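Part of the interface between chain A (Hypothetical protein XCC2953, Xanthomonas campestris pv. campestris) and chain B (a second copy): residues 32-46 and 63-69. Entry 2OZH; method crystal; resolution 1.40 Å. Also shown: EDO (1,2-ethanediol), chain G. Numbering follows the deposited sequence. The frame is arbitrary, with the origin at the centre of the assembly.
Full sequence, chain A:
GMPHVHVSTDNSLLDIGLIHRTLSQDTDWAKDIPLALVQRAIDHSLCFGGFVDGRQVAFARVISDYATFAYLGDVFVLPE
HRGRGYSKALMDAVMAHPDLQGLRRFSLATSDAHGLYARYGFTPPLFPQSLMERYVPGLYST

Chain A, residues 32-46: DIPLALVQRAIDHSL
Chain B 63-69: ISDYATF

A helix of chain A, residues 35-43, packs against a tight turn of chain B that follows strand residues 63-64. No direct hydrogen bond crosses between the stretches; van der Waals contact, one aromatic pair and bridging water join them, burying 401 Å² in all. The register is set where His A44 CA lies 4.8 Å from Asp B65 CA. The contacts run in opposite senses: Ile A33 meets Thr B68, while His A44 and Ser A45 meet Asp B65.

The chain B turn is built around Asp B65 (phi/psi -90/2, chi1 p). Asp B65 OD1 accepts from Ala B67 N at 3.0 Å. Thr B68 N donates to Asp B65 OD1 at 2.8 Å, and Phe B69 N to Asp B65 OD1 at 3.1 Å. Asp B65 OD2 accepts from Thr B68 OG1 at 2.7 Å. A short carboxylate suits this task, gathering several donors at once. Tyr B66 adopts phi/psi 58/30, and Tyr B66 N donates to Ser B64 OG at 2.9 Å. Ala B67 (-150/-48) and Thr B68 (-129/-27, chi1 p) follow.

Along chain A, Ile A33 (phi/psi -59/133, chi1 t, chi2 t) comes first, with Ile A33 CD1 4.0 Å from Thr B68 CG2, methyl against methyl. Pro A34 is the N-cap; Pro A34 O accepts from Val A38 N at 3.1 Å. Helical phi/psi near -60/-43 then carries the chain onward. Leu A37 (m, t) points its CA-CB bond sideways, yet Leu A37 CD2 comes 4.3 Å from Ala B67 CB.

Arg A40 (t, t, m, chi4 117°) points its CA-CB bond toward the turn and brings Arg A40 CD to 3.1 Å from Tyr B66 O. That carbonyl lies at the guanidinium edge, and a water links the two groups, accepting from Arg A40 NH1 at 2.9 Å and donating weakly to Tyr B66 O at 3.4 Å. Ala A41 CB sits 3.9 Å from Ala B67 CB and 3.4 Å from Asp B65 OD2; its single methyl fills little space.

His A44 (-114/20, chi1 m, chi2 -77°) leaves the helical conformation and points toward the turn. His A44 CB is 3.4 Å from Asp B65 O, and the His A44 ring presents a face to the edge of Tyr B66 (chi1 m, chi2 -57°): centroids are 5.0 Å apart, planes at 82°, with His A44 ND1 3.5 Å from Tyr B66 CD2. His A44 NE2 also makes a weak hydrogen bond of 3.3 Å with O2 of an ethanediol. A water lies 2.8 Å from both His A44 O and Ser B64 O. Ser A45 (-128/164, chi1 m) ends the contact, Ser A45 OG donating to Ala A41 O at 2.7 Å and lying 3.7 Å from Asp B65 CB.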

# COMPACT_ATOMS: atom_id res chain seq x y z
N ASP A 32 -7.40 14.65 -13.33
CA ASP A 32 -6.30 15.57 -13.63
C ASP A 32 -4.91 15.04 -13.25
O ASP A 32 -3.94 15.79 -13.28
CB ASP A 32 -6.54 16.96 -13.02
CG ASP A 32 -7.69 17.70 -13.68
OD1 ASP A 32 -7.84 17.59 -14.92
OD2 ASP A 32 -8.44 18.41 -12.97
N ILE A 33 -4.79 13.74 -12.98
CA ILE A 33 -3.48 13.18 -12.59
C ILE A 33 -2.45 13.44 -13.71
O ILE A 33 -2.75 13.22 -14.90
CB ILE A 33 -3.57 11.68 -12.26
CG1 ILE A 33 -2.24 11.18 -11.66
CG2 ILE A 33 -4.00 10.83 -13.47
CD1 ILE A 33 -2.30 9.81 -11.08
N PRO A 34 -1.25 13.94 -13.35
CA PRO A 34 -0.23 14.10 -14.41
C PRO A 34 0.32 12.82 -14.96
O PRO A 34 0.40 11.81 -14.27
CB PRO A 34 0.90 14.89 -13.72
CG PRO A 34 0.25 15.48 -12.48
CD PRO A 34 -0.81 14.51 -12.06
N LEU A 35 0.69 12.85 -16.24
CA LEU A 35 1.31 11.72 -16.91
C LEU A 35 2.51 11.18 -16.15
O LEU A 35 2.67 9.99 -16.02
CB LEU A 35 1.72 12.11 -18.33
CG LEU A 35 2.47 11.05 -19.13
CD1 LEU A 35 1.65 9.77 -19.28
CD2 LEU A 35 2.82 11.57 -20.50
N ALA A 36 3.35 12.07 -15.65
CA ALA A 36 4.57 11.62 -14.99
C ALA A 36 4.24 10.83 -13.75
O ALA A 36 4.97 9.88 -13.40
CB ALA A 36 5.46 12.81 -14.63
N LEU A 37 3.14 11.15 -13.07
CA LEU A 37 2.74 10.40 -11.89
C LEU A 37 2.15 9.07 -12.28
O LEU A 37 2.33 8.07 -11.59
CB LEU A 37 1.75 11.15 -11.00
CG LEU A 37 2.28 12.28 -10.17
CD1 LEU A 37 1.22 12.69 -9.15
CD2 LEU A 37 3.60 11.87 -9.46
N VAL A 38 1.38 9.03 -13.37
CA VAL A 38 0.87 7.75 -13.88
C VAL A 38 2.03 6.83 -14.17
O VAL A 38 2.02 5.67 -13.77
CB VAL A 38 -0.02 7.98 -15.13
CG1 VAL A 38 -0.40 6.64 -15.76
CG2 VAL A 38 -1.27 8.75 -14.76
N GLN A 39 3.03 7.32 -14.89
CA GLN A 39 4.16 6.49 -15.25
C GLN A 39 4.91 6.01 -14.02
O GLN A 39 5.23 4.81 -13.92
CB GLN A 39 5.12 7.22 -16.18
CG GLN A 39 6.24 6.30 -16.69
CD GLN A 39 5.78 5.27 -17.69
OE1 GLN A 39 5.35 5.63 -18.79
NE2 GLN A 39 5.89 4.00 -17.35
N ARG A 40 5.19 6.93 -13.09
CA ARG A 40 5.90 6.54 -11.88
C ARG A 40 5.11 5.51 -11.07
O ARG A 40 5.66 4.51 -10.58
CB ARG A 40 6.21 7.77 -11.04
CG ARG A 40 7.03 7.49 -9.80
CD ARG A 40 7.56 8.77 -9.14
NE ARG A 40 8.33 9.53 -10.12
CZ ARG A 40 8.05 10.75 -10.59
NH1 ARG A 40 7.04 11.47 -10.13
NH2 ARG A 40 8.84 11.28 -11.53
N ALA A 41 3.82 5.74 -10.94
CA ALA A 41 2.97 4.81 -10.21
C ALA A 41 3.06 3.43 -10.81
O ALA A 41 3.22 2.43 -10.11
CB ALA A 41 1.52 5.30 -10.24
N ILE A 42 2.92 3.33 -12.14
CA ILE A 42 2.97 2.06 -12.82
C ILE A 42 4.31 1.37 -12.63
O ILE A 42 4.36 0.16 -12.38
CB ILE A 42 2.59 2.29 -14.32
CG1 ILE A 42 1.08 2.48 -14.43
CG2 ILE A 42 3.09 1.16 -15.21
CD1 ILE A 42 0.59 2.94 -15.79
N ASP A 43 5.39 2.16 -12.71
CA ASP A 43 6.73 1.62 -12.57
C ASP A 43 6.93 0.95 -11.21
O ASP A 43 7.73 0.01 -11.09
CB ASP A 43 7.77 2.71 -12.74
CG ASP A 43 7.90 3.23 -14.16
OD1 ASP A 43 7.39 2.62 -15.10
OD2 ASP A 43 8.57 4.27 -14.31
N HIS A 44 6.18 1.37 -10.21
CA HIS A 44 6.36 0.86 -8.83
C HIS A 44 5.19 0.06 -8.32
O HIS A 44 5.03 -0.14 -7.11
CB HIS A 44 6.69 2.03 -7.90
CG HIS A 44 7.98 2.67 -8.23
ND1 HIS A 44 9.19 2.11 -7.89
CD2 HIS A 44 8.25 3.79 -8.94
CE1 HIS A 44 10.15 2.88 -8.35
NE2 HIS A 44 9.62 3.90 -9.00
N SER A 45 4.37 -0.44 -9.23
CA SER A 45 3.22 -1.25 -8.91
C SER A 45 3.22 -2.53 -9.69
O SER A 45 3.90 -2.65 -10.71
CB SER A 45 1.93 -0.50 -9.28
OG SER A 45 1.84 0.74 -8.59
N LEU A 46 2.41 -3.48 -9.23
CA LEU A 46 2.08 -4.68 -9.97
C LEU A 46 0.79 -4.41 -10.71
O LEU A 46 -0.27 -4.23 -10.13
CB LEU A 46 1.92 -5.89 -9.04
CG LEU A 46 1.56 -7.21 -9.70
CD1 LEU A 46 2.60 -7.65 -10.69
CD2 LEU A 46 1.41 -8.29 -8.63
N ILE B 63 5.07 1.07 2.42
CA ILE B 63 4.80 0.41 1.16
C ILE B 63 4.15 1.50 0.28
O ILE B 63 3.14 2.06 0.67
CB ILE B 63 3.85 -0.76 1.33
CG1 ILE B 63 4.44 -1.76 2.33
CG2 ILE B 63 3.59 -1.43 -0.00
CD1 ILE B 63 3.47 -2.86 2.72
N SER B 64 4.71 1.75 -0.89
CA SER B 64 4.25 2.87 -1.71
C SER B 64 4.57 2.67 -3.16
O SER B 64 5.51 1.96 -3.50
CB SER B 64 4.93 4.14 -1.21
OG SER B 64 4.50 5.32 -1.90
N ASP B 65 3.82 3.36 -4.02
CA ASP B 65 4.18 3.51 -5.43
C ASP B 65 5.03 4.75 -5.69
O ASP B 65 5.36 5.02 -6.83
CB ASP B 65 2.95 3.49 -6.32
CG ASP B 65 2.05 4.66 -6.12
OD1 ASP B 65 2.30 5.48 -5.21
OD2 ASP B 65 1.08 4.77 -6.91
N TYR B 66 5.37 5.49 -4.63
CA TYR B 66 6.18 6.70 -4.72
C TYR B 66 5.56 7.72 -5.65
O TYR B 66 6.26 8.53 -6.30
CB TYR B 66 7.63 6.38 -5.14
CG TYR B 66 8.17 5.21 -4.36
CD1 TYR B 66 8.22 5.23 -2.98
CD2 TYR B 66 8.55 4.04 -5.00
CE1 TYR B 66 8.61 4.12 -2.24
CE2 TYR B 66 8.98 2.92 -4.28
CZ TYR B 66 8.98 2.96 -2.89
OH TYR B 66 9.40 1.86 -2.16
N ALA B 67 4.23 7.70 -5.72
CA ALA B 67 3.50 8.56 -6.65
C ALA B 67 2.12 8.99 -6.20
O ALA B 67 1.81 10.18 -6.25
CB ALA B 67 3.40 7.88 -8.00
N THR B 68 1.31 8.03 -5.73
CA THR B 68 -0.08 8.27 -5.40
C THR B 68 -0.51 7.79 -4.01
O THR B 68 -1.46 8.33 -3.47
CB THR B 68 -1.05 7.66 -6.42
OG1 THR B 68 -1.07 6.23 -6.32
CG2 THR B 68 -0.74 8.13 -7.83
N PHE B 69 0.15 6.77 -3.47
CA PHE B 69 -0.32 6.06 -2.29
C PHE B 69 0.84 5.56 -1.47
O PHE B 69 1.85 5.10 -2.02
CB PHE B 69 -1.15 4.83 -2.71
CG PHE B 69 -1.56 3.97 -1.54
CD1 PHE B 69 -2.71 4.24 -0.81
CD2 PHE B 69 -0.78 2.87 -1.17
CE1 PHE B 69 -3.04 3.44 0.27
CE2 PHE B 69 -1.13 2.09 -0.10
CZ PHE B 69 -2.26 2.37 0.62
C1 EDO G . 12.39 6.28 -7.01
O1 EDO G . 12.27 4.90 -6.65
C2 EDO G . 10.99 6.86 -7.15
O2 EDO G . 10.68 7.04 -8.53
O HOH W 1 6.12 11.76 -7.36
O HOH W 2 6.70 -0.20 -4.82